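PDB 4MU6: kinectin 1 (Kinesin receptor) from Legionella pneumophila, which is an effector protein of still undefined function, represented here by its largely helical N-terminal domain, which belongs to a coiled-coil family. Local coordinates for residues Ile36-Ile42 with Asn259-Leu264; His17-Phe21 with Ile42-His46. All blocks are in the same frame, centred on the assembly; numbering follows the deposited sequence.

Contact 1. Residues Ile36-Ile42 with Asn259-Leu264; sequences ILSKAPI and NYPLFL
The link between helix 29-38 and the long helix 43-105 is gripped from the flank by Y260 and N259 of helix 227-273, a worked example of a helix side holding a connecting turn through its backbone. K39, with positive phi, ends helical geometry after helix 29-38 and presents its CA to the aromatic ring: K39 CA sits 3.5 Å from the centroid of the Y260 ring, nearly over its centre, a CH-pi contact. With CG anti to the backbone N (chi1 180°), Y260 extends far enough for its OH to donate a hydrogen bond of 2.5 Å to I36 O, in the carbonyl plane on a lone pair. One ring therefore uses its face on the turn and its hydroxyl on the last turn of the helix. One residue earlier in the same helix, N259 OD1 accepts a hydrogen bond from I42 N at 2.7 Å; the N-H points well at the oxygen (157°), but the donor nitrogen stands above the amide plane, off the lone-pair direction. I42, the N-cap residue of helix 43-105, also lays CG1 over a face of F263, 3.7 Å from the ring centroid, its side chain crossing the phenyl at about a right angle. At the far end I36 CG2 meets L264 CD1 at 4.0 Å. Helix 280-294 lies against this contact, V289 and I290 on I36 and I293 on Y260, while F263 reaches on to F21 of helix 10-22.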
ATOM      1  N   ILE A  36     -18.082  -0.599 -47.499  1.00 33.81           N
ATOM      2  CA  ILE A  36     -16.961  -0.384 -48.415  1.00 35.35           C
ATOM      3  C   ILE A  36     -16.771   1.099 -48.727  1.00 32.42           C
ATOM      4  O   ILE A  36     -15.669   1.629 -48.638  1.00 30.50           O
ATOM      5  CB  ILE A  36     -17.163  -1.125 -49.733  1.00 31.99           C
ATOM      6  CG1 ILE A  36     -17.258  -2.621 -49.467  1.00 28.95           C
ATOM      7  CG2 ILE A  36     -16.007  -0.829 -50.673  1.00 25.44           C
ATOM      8  CD1 ILE A  36     -17.795  -3.411 -50.638  1.00 31.90           C
ATOM      9  N   LEU A  37     -17.862   1.755 -49.099  1.00 31.76           N
ATOM     10  CA  LEU A  37     -17.862   3.177 -49.391  1.00 37.81           C
ATOM     11  C   LEU A  37     -17.362   4.053 -48.239  1.00 37.10           C
ATOM     12  O   LEU A  37     -16.799   5.122 -48.465  1.00 34.93           O
ATOM     13  CB  LEU A  37     -19.268   3.617 -49.792  1.00 33.44           C
ATOM     14  CG  LEU A  37     -19.664   3.172 -51.191  1.00 32.49           C
ATOM     15  CD1 LEU A  37     -21.079   3.612 -51.496  1.00 35.06           C
ATOM     16  CD2 LEU A  37     -18.684   3.762 -52.191  1.00 37.21           C
ATOM     17  N   SER A  38     -17.558   3.598 -47.009  1.00 38.00           N
ATOM     18  CA  SER A  38     -17.272   4.424 -45.844  1.00 33.09           C
ATOM     19  C   SER A  38     -15.795   4.779 -45.659  1.00 40.60           C
ATOM     20  O   SER A  38     -15.493   5.800 -45.057  1.00 30.50           O
ATOM     21  CB  SER A  38     -17.807   3.768 -44.563  1.00 34.09           C
ATOM     22  OG  SER A  38     -16.972   2.704 -44.119  1.00 37.02           O
ATOM     23  N   LYS A  39     -14.891   3.939 -46.171  1.00 38.70           N
ATOM     24  CA  LYS A  39     -13.457   4.063 -45.876  1.00 38.98           C
ATOM     25  C   LYS A  39     -13.181   4.399 -44.399  1.00 44.94           C
ATOM     26  O   LYS A  39     -12.354   5.251 -44.084  1.00 43.57           O
ATOM     27  CB  LYS A  39     -12.803   5.097 -46.795  1.00 36.59           C
ATOM     28  CG  LYS A  39     -13.033   4.806 -48.269  1.00 40.73           C
ATOM     29  CD  LYS A  39     -12.046   5.548 -49.140  1.00 39.74           C
ATOM     30  CE  LYS A  39     -10.641   5.114 -48.818  1.00 40.60           C
ATOM     31  NZ  LYS A  39      -9.710   6.025 -49.479  1.00 42.88           N
ATOM     32  N   ALA A  40     -13.887   3.720 -43.504  1.00 42.62           N
ATOM     33  CA  ALA A  40     -13.809   3.995 -42.075  1.00 40.28           C
ATOM     34  C   ALA A  40     -13.828   2.668 -41.321  1.00 34.46           C
ATOM     35  O   ALA A  40     -14.133   1.628 -41.912  1.00 30.09           O
ATOM     36  CB  ALA A  40     -14.982   4.874 -41.657  1.00 37.01           C
ATOM     37  N   PRO A  41     -13.452   2.676 -40.027  1.00 37.66           N
ATOM     38  CA  PRO A  41     -13.565   1.397 -39.314  1.00 36.92           C
ATOM     39  C   PRO A  41     -15.011   0.881 -39.328  1.00 33.98           C
ATOM     40  O   PRO A  41     -15.933   1.688 -39.245  1.00 36.14           O
ATOM     41  CB  PRO A  41     -13.099   1.738 -37.881  1.00 37.05           C
ATOM     42  CG  PRO A  41     -13.065   3.242 -37.815  1.00 34.15           C
ATOM     43  CD  PRO A  41     -12.808   3.718 -39.205  1.00 32.34           C
ATOM     44  N   ILE A  42     -15.206  -0.425 -39.500  1.00 31.63           N
ATOM     45  CA  ILE A  42     -16.550  -0.990 -39.425  1.00 35.15           C
ATOM     46  C   ILE A  42     -16.990  -0.856 -37.966  1.00 31.35           C
ATOM     47  O   ILE A  42     -16.291  -1.335 -37.069  1.00 25.77           O
ATOM     48  CB  ILE A  42     -16.598  -2.482 -39.843  1.00 28.97           C
ATOM     49  CG1 ILE A  42     -15.870  -2.717 -41.177  1.00 34.87           C
ATOM     50  CG2 ILE A  42     -18.051  -2.984 -39.860  1.00 29.50           C
ATOM     51  CD1 ILE A  42     -16.182  -1.709 -42.258  1.00 34.64           C
ATOM     52  N   ASN A 259      -8.350  -1.170 -39.228  1.00 39.04           N
ATOM     53  CA  ASN A 259      -9.625  -1.865 -39.371  1.00 33.71           C
ATOM     54  C   ASN A 259     -10.089  -1.938 -40.830  1.00 38.99           C
ATOM     55  O   ASN A 259     -10.297  -3.027 -41.376  1.00 32.22           O
ATOM     56  CB  ASN A 259     -10.686  -1.161 -38.524  1.00 35.17           C
ATOM     57  CG  ASN A 259     -12.025  -1.891 -38.505  1.00 37.21           C
ATOM     58  OD1 ASN A 259     -12.824  -1.748 -39.428  1.00 40.27           O
ATOM     59  ND2 ASN A 259     -12.298  -2.633 -37.419  1.00 26.59           N
ATOM     60  N   TYR A 260     -10.262  -0.778 -41.456  1.00 37.13           N
ATOM     61  CA  TYR A 260     -10.817  -0.732 -42.802  1.00 39.77           C
ATOM     62  C   TYR A 260     -10.016  -1.515 -43.860  1.00 41.33           C
ATOM     63  O   TYR A 260     -10.602  -2.309 -44.599  1.00 41.10           O
ATOM     64  CB  TYR A 260     -11.082   0.710 -43.260  1.00 36.31           C
ATOM     65  CG  TYR A 260     -11.655   0.756 -44.654  1.00 36.23           C
ATOM     66  CD1 TYR A 260     -13.004   0.529 -44.868  1.00 28.81           C
ATOM     67  CD2 TYR A 260     -10.840   1.008 -45.765  1.00 34.66           C
ATOM     68  CE1 TYR A 260     -13.542   0.554 -46.145  1.00 33.44           C
ATOM     69  CE2 TYR A 260     -11.366   1.026 -47.050  1.00 28.52           C
ATOM     70  CZ  TYR A 260     -12.718   0.794 -47.232  1.00 29.27           C
ATOM     71  OH  TYR A 260     -13.268   0.819 -48.486  1.00 34.25           O
ATOM     72  N   PRO A 261      -8.686  -1.299 -43.947  1.00 42.22           N
ATOM     73  CA  PRO A 261      -7.977  -2.044 -45.002  1.00 41.91           C
ATOM     74  C   PRO A 261      -8.033  -3.561 -44.783  1.00 43.65           C
ATOM     75  O   PRO A 261      -8.106  -4.316 -45.753  1.00 32.96           O
ATOM     76  CB  PRO A 261      -6.533  -1.543 -44.902  1.00 41.14           C
ATOM     77  CG  PRO A 261      -6.615  -0.224 -44.155  1.00 42.32           C
ATOM     78  CD  PRO A 261      -7.809  -0.334 -43.250  1.00 33.70           C
ATOM     79  N   LEU A 262      -8.022  -3.995 -43.527  1.00 40.44           N
ATOM     80  CA  LEU A 262      -8.079  -5.423 -43.235  1.00 42.19           C
ATOM     81  C   LEU A 262      -9.436  -5.987 -43.625  1.00 44.04           C
ATOM     82  O   LEU A 262      -9.540  -7.090 -44.169  1.00 46.53           O
ATOM     83  CB  LEU A 262      -7.816  -5.687 -41.743  1.00 36.87           C
ATOM     84  CG  LEU A 262      -6.366  -5.713 -41.250  1.00 33.44           C
ATOM     85  CD1 LEU A 262      -6.304  -6.146 -39.777  1.00 34.09           C
ATOM     86  CD2 LEU A 262      -5.525  -6.645 -42.112  1.00 36.64           C
ATOM     87  N   PHE A 263     -10.482  -5.220 -43.350  1.00 35.63           N
ATOM     88  CA  PHE A 263     -11.833  -5.655 -43.662  1.00 37.34           C
ATOM     89  C   PHE A 263     -12.017  -5.845 -45.171  1.00 37.12           C
ATOM     90  O   PHE A 263     -12.667  -6.792 -45.622  1.00 39.30           O
ATOM     91  CB  PHE A 263     -12.843  -4.638 -43.150  1.00 30.03           C
ATOM     92  CG  PHE A 263     -14.261  -4.934 -43.557  1.00 35.70           C
ATOM     93  CD1 PHE A 263     -15.016  -5.868 -42.861  1.00 43.23           C
ATOM     94  CD2 PHE A 263     -14.845  -4.269 -44.626  1.00 29.77           C
ATOM     95  CE1 PHE A 263     -16.334  -6.142 -43.225  1.00 40.12           C
ATOM     96  CE2 PHE A 263     -16.154  -4.536 -44.993  1.00 26.56           C
ATOM     97  CZ  PHE A 263     -16.901  -5.468 -44.293  1.00 31.97           C
ATOM     98  N   LEU A 264     -11.453  -4.921 -45.937  1.00 35.44           N
ATOM     99  CA  LEU A 264     -11.537  -4.978 -47.389  1.00 36.11           C
ATOM    100  C   LEU A 264     -10.877  -6.263 -47.909  1.00 35.74           C
ATOM    101  O   LEU A 264     -11.450  -6.967 -48.742  1.00 40.88           O
ATOM    102  CB  LEU A 264     -10.916  -3.720 -47.999  1.00 35.74           C
ATOM    103  CG  LEU A 264     -11.713  -3.107 -49.156  1.00 51.69           C
ATOM    104  CD1 LEU A 264     -13.104  -2.665 -48.698  1.00 48.47           C
ATOM    105  CD2 LEU A 264     -10.947  -1.949 -49.804  1.00 46.80           C
TER

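Contact 2. Residues His17-Phe21 with Ile42-His46; sequences HIKQF and IPWIH
F21 and I45 pack against each other where helix 10-22 meets the first turn of helix 43-105, an apolar contact between two short segments that shows how one aromatic ring can serve several neighbours through different parts of its surface. The first torsion of F21 is trans, CG lying opposite the backbone N, which directs the ring toward helix 43-105. Over one face comes the end of I45: its CD1 lies 4.0 Å from the centroid of the F21 ring, 25° off the normal, and is displaced toward the rim near F21 CG. I45 has its CG1 anti to the carbonyl carbon and an extended chi2 of 171°, a combination that carries CD1 onto the phenyl while the CG2 branch faces the preceding turn of helix 10-22. There I45 CG2 touches I18 CG1 at 4.1 Å and approaches H17 CB equally closely. At its edge, F21 receives W44: W44 CD1 comes within 3.5 Å of F21 CD2, close to the phenyl plane. The phenyl and the five-membered ring of W44 are inclined at 45°, midway between parallel and perpendicular. I42 CG2 adds a looser approach to F21 CZ at 4.4 Å. The imidazole of H17 turns from I45, its ND1 sharing a hydrogen bond with S48 OG further along helix 43-105. No hydrogen bond joins the two segments themselves, so their cohesion probably rests on burial of apolar surface and close packing, with the CH-pi contact of I45 among its more directional elements.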
ATOM      1  N   HIS A  17     -11.545 -10.585 -35.183  1.00 39.65           N
ATOM      2  CA  HIS A  17     -12.858  -9.957 -35.077  1.00 38.14           C
ATOM      3  C   HIS A  17     -13.521  -9.681 -36.434  1.00 33.52           C
ATOM      4  O   HIS A  17     -14.745  -9.698 -36.549  1.00 36.32           O
ATOM      5  CB  HIS A  17     -12.781  -8.693 -34.230  1.00 41.24           C
ATOM      6  CG  HIS A  17     -12.626  -8.968 -32.768  1.00 45.81           C
ATOM      7  ND1 HIS A  17     -13.650  -8.786 -31.865  1.00 44.70           N
ATOM      8  CD2 HIS A  17     -11.572  -9.433 -32.054  1.00 43.45           C
ATOM      9  CE1 HIS A  17     -13.231  -9.115 -30.656  1.00 49.93           C
ATOM     10  NE2 HIS A  17     -11.973  -9.509 -30.744  1.00 48.19           N
ATOM     11  N   ILE A  18     -12.716  -9.413 -37.454  1.00 38.59           N
ATOM     12  CA  ILE A  18     -13.257  -9.289 -38.805  1.00 39.65           C
ATOM     13  C   ILE A  18     -13.779 -10.632 -39.288  1.00 38.86           C
ATOM     14  O   ILE A  18     -14.877 -10.716 -39.830  1.00 39.18           O
ATOM     15  CB  ILE A  18     -12.203  -8.794 -39.791  1.00 39.95           C
ATOM     16  CG1 ILE A  18     -11.894  -7.331 -39.513  1.00 35.80           C
ATOM     17  CG2 ILE A  18     -12.681  -8.977 -41.250  1.00 33.32           C
ATOM     18  CD1 ILE A  18     -10.636  -6.875 -40.184  1.00 29.12           C
ATOM     19  N   LYS A  19     -12.985 -11.681 -39.093  1.00 34.30           N
ATOM     20  CA  LYS A  19     -13.392 -13.017 -39.508  1.00 39.24           C
ATOM     21  C   LYS A  19     -14.695 -13.441 -38.829  1.00 46.25           C
ATOM     22  O   LYS A  19     -15.584 -14.010 -39.473  1.00 45.36           O
ATOM     23  CB  LYS A  19     -12.277 -14.028 -39.231  1.00 45.72           C
ATOM     24  CG  LYS A  19     -11.096 -13.953 -40.198  1.00 48.49           C
ATOM     25  CD  LYS A  19     -10.088 -15.039 -39.883  1.00 49.18           C
ATOM     26  CE  LYS A  19      -8.982 -15.086 -40.911  1.00 61.39           C
ATOM     27  NZ  LYS A  19      -8.458 -16.478 -41.054  1.00 70.08           N
ATOM     28  N   GLN A  20     -14.814 -13.148 -37.535  1.00 47.09           N
ATOM     29  CA  GLN A  20     -16.014 -13.508 -36.787  1.00 47.22           C
ATOM     30  C   GLN A  20     -17.242 -12.801 -37.362  1.00 46.79           C
ATOM     31  O   GLN A  20     -18.317 -13.392 -37.490  1.00 43.79           O
ATOM     32  CB  GLN A  20     -15.839 -13.192 -35.297  1.00 56.98           C
ATOM     33  CG  GLN A  20     -17.086 -13.435 -34.473  1.00 66.38           C
ATOM     34  CD  GLN A  20     -17.586 -14.856 -34.600  1.00 79.63           C
ATOM     35  OE1 GLN A  20     -16.799 -15.796 -34.736  1.00 84.64           O
ATOM     36  NE2 GLN A  20     -18.903 -15.024 -34.570  1.00 84.42           N
ATOM     37  N   PHE A  21     -17.062 -11.537 -37.726  1.00 41.44           N
ATOM     38  CA  PHE A  21     -18.123 -10.749 -38.335  1.00 33.61           C
ATOM     39  C   PHE A  21     -18.514 -11.330 -39.695  1.00 42.92           C
ATOM     40  O   PHE A  21     -19.698 -11.477 -39.997  1.00 37.53           O
ATOM     41  CB  PHE A  21     -17.634  -9.313 -38.483  1.00 34.62           C
ATOM     42  CG  PHE A  21     -18.625  -8.379 -39.132  1.00 39.22           C
ATOM     43  CD1 PHE A  21     -18.644  -8.210 -40.512  1.00 33.33           C
ATOM     44  CD2 PHE A  21     -19.503  -7.640 -38.363  1.00 37.92           C
ATOM     45  CE1 PHE A  21     -19.531  -7.334 -41.110  1.00 32.89           C
ATOM     46  CE2 PHE A  21     -20.395  -6.764 -38.955  1.00 34.46           C
ATOM     47  CZ  PHE A  21     -20.413  -6.617 -40.326  1.00 37.51           C
ATOM     48  N   ILE A  42     -15.206  -0.425 -39.500  1.00 31.63           N
ATOM     49  CA  ILE A  42     -16.550  -0.990 -39.425  1.00 35.15           C
ATOM     50  C   ILE A  42     -16.990  -0.856 -37.966  1.00 31.35           C
ATOM     51  O   ILE A  42     -16.291  -1.335 -37.069  1.00 25.77           O
ATOM     52  CB  ILE A  42     -16.598  -2.482 -39.843  1.00 28.97           C
ATOM     53  CG1 ILE A  42     -15.870  -2.717 -41.177  1.00 34.87           C
ATOM     54  CG2 ILE A  42     -18.051  -2.984 -39.860  1.00 29.50           C
ATOM     55  CD1 ILE A  42     -16.182  -1.709 -42.258  1.00 34.64           C
ATOM     56  N   PRO A  43     -18.114  -0.161 -37.725  1.00 28.12           N
ATOM     57  CA  PRO A  43     -18.492   0.184 -36.349  1.00 34.13           C
ATOM     58  C   PRO A  43     -18.767  -1.022 -35.475  1.00 34.32           C
ATOM     59  O   PRO A  43     -18.350  -1.010 -34.322  1.00 30.22           O
ATOM     60  CB  PRO A  43     -19.765   1.023 -36.533  1.00 33.23           C
ATOM     61  CG  PRO A  43     -19.545   1.698 -37.843  1.00 31.88           C
ATOM     62  CD  PRO A  43     -18.902   0.608 -38.705  1.00 32.82           C
ATOM     63  N   TRP A  44     -19.453  -2.035 -35.996  1.00 32.63           N
ATOM     64  CA  TRP A  44     -19.697  -3.232 -35.194  1.00 41.47           C
ATOM     65  C   TRP A  44     -18.391  -3.918 -34.798  1.00 38.02           C
ATOM     66  O   TRP A  44     -18.244  -4.400 -33.681  1.00 37.40           O
ATOM     67  CB  TRP A  44     -20.594  -4.224 -35.934  1.00 43.50           C
ATOM     68  CG  TRP A  44     -20.891  -5.454 -35.114  1.00 45.16           C
ATOM     69  CD1 TRP A  44     -20.174  -6.625 -35.086  1.00 44.56           C
ATOM     70  CD2 TRP A  44     -21.971  -5.625 -34.188  1.00 47.34           C
ATOM     71  NE1 TRP A  44     -20.752  -7.510 -34.205  1.00 47.17           N
ATOM     72  CE2 TRP A  44     -21.856  -6.923 -33.644  1.00 44.80           C
ATOM     73  CE3 TRP A  44     -23.021  -4.802 -33.761  1.00 54.65           C
ATOM     74  CZ2 TRP A  44     -22.757  -7.421 -32.705  1.00 53.42           C
ATOM     75  CZ3 TRP A  44     -23.919  -5.301 -32.824  1.00 58.31           C
ATOM     76  CH2 TRP A  44     -23.776  -6.596 -32.304  1.00 53.36           C
ATOM     77  N   ILE A  45     -17.451  -3.970 -35.728  1.00 37.14           N
ATOM     78  CA  ILE A  45     -16.193  -4.664 -35.494  1.00 42.32           C
ATOM     79  C   ILE A  45     -15.276  -3.872 -34.556  1.00 35.97           C
ATOM     80  O   ILE A  45     -14.651  -4.433 -33.650  1.00 38.29           O
ATOM     81  CB  ILE A  45     -15.470  -4.958 -36.823  1.00 41.40           C
ATOM     82  CG1 ILE A  45     -16.366  -5.814 -37.723  1.00 39.21           C
ATOM     83  CG2 ILE A  45     -14.149  -5.663 -36.571  1.00 36.14           C
ATOM     84  CD1 ILE A  45     -15.852  -5.986 -39.168  1.00 31.47           C
ATOM     85  N   HIS A  46     -15.196  -2.568 -34.771  1.00 31.33           N
ATOM     86  CA  HIS A  46     -14.372  -1.743 -33.903  1.00 34.91           C
ATOM     87  C   HIS A  46     -14.886  -1.735 -32.461  1.00 30.56           C
ATOM     88  O   HIS A  46     -14.087  -1.697 -31.521  1.00 32.53           O
ATOM     89  CB  HIS A  46     -14.238  -0.312 -34.415  1.00 40.38           C
ATOM     90  CG  HIS A  46     -13.166   0.454 -33.709  1.00 40.87           C
ATOM     91  ND1 HIS A  46     -11.870  -0.010 -33.617  1.00 42.97           N
ATOM     92  CD2 HIS A  46     -13.203   1.615 -33.016  1.00 37.43           C
ATOM     93  CE1 HIS A  46     -11.150   0.847 -32.917  1.00 42.99           C
ATOM     94  NE2 HIS A  46     -11.933   1.844 -32.545  1.00 47.07           N
TER

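In the fold
From the N terminus, the chain runs through helix 10-22 and helix 29-38 before entering helix 43-105. Contact 2 closes this short excursion, bringing residues 17-21 against the start of helix 43-105 with 20 residues between. Contact 1 closes a far longer loop of 216 residues, mostly helical, as the chain returns along helix 227-273. The two loops cross, since their segments alternate, and they share I42. With centres about 10 Å apart, they meet in one packed region: L262 CB meets I18 CD1 at 3.4 Å, and F263 CD1 meets I45 CD1 at 3.8 Å. Together they join helices 10-22, 29-38, 43-105 and 227-273 at one place.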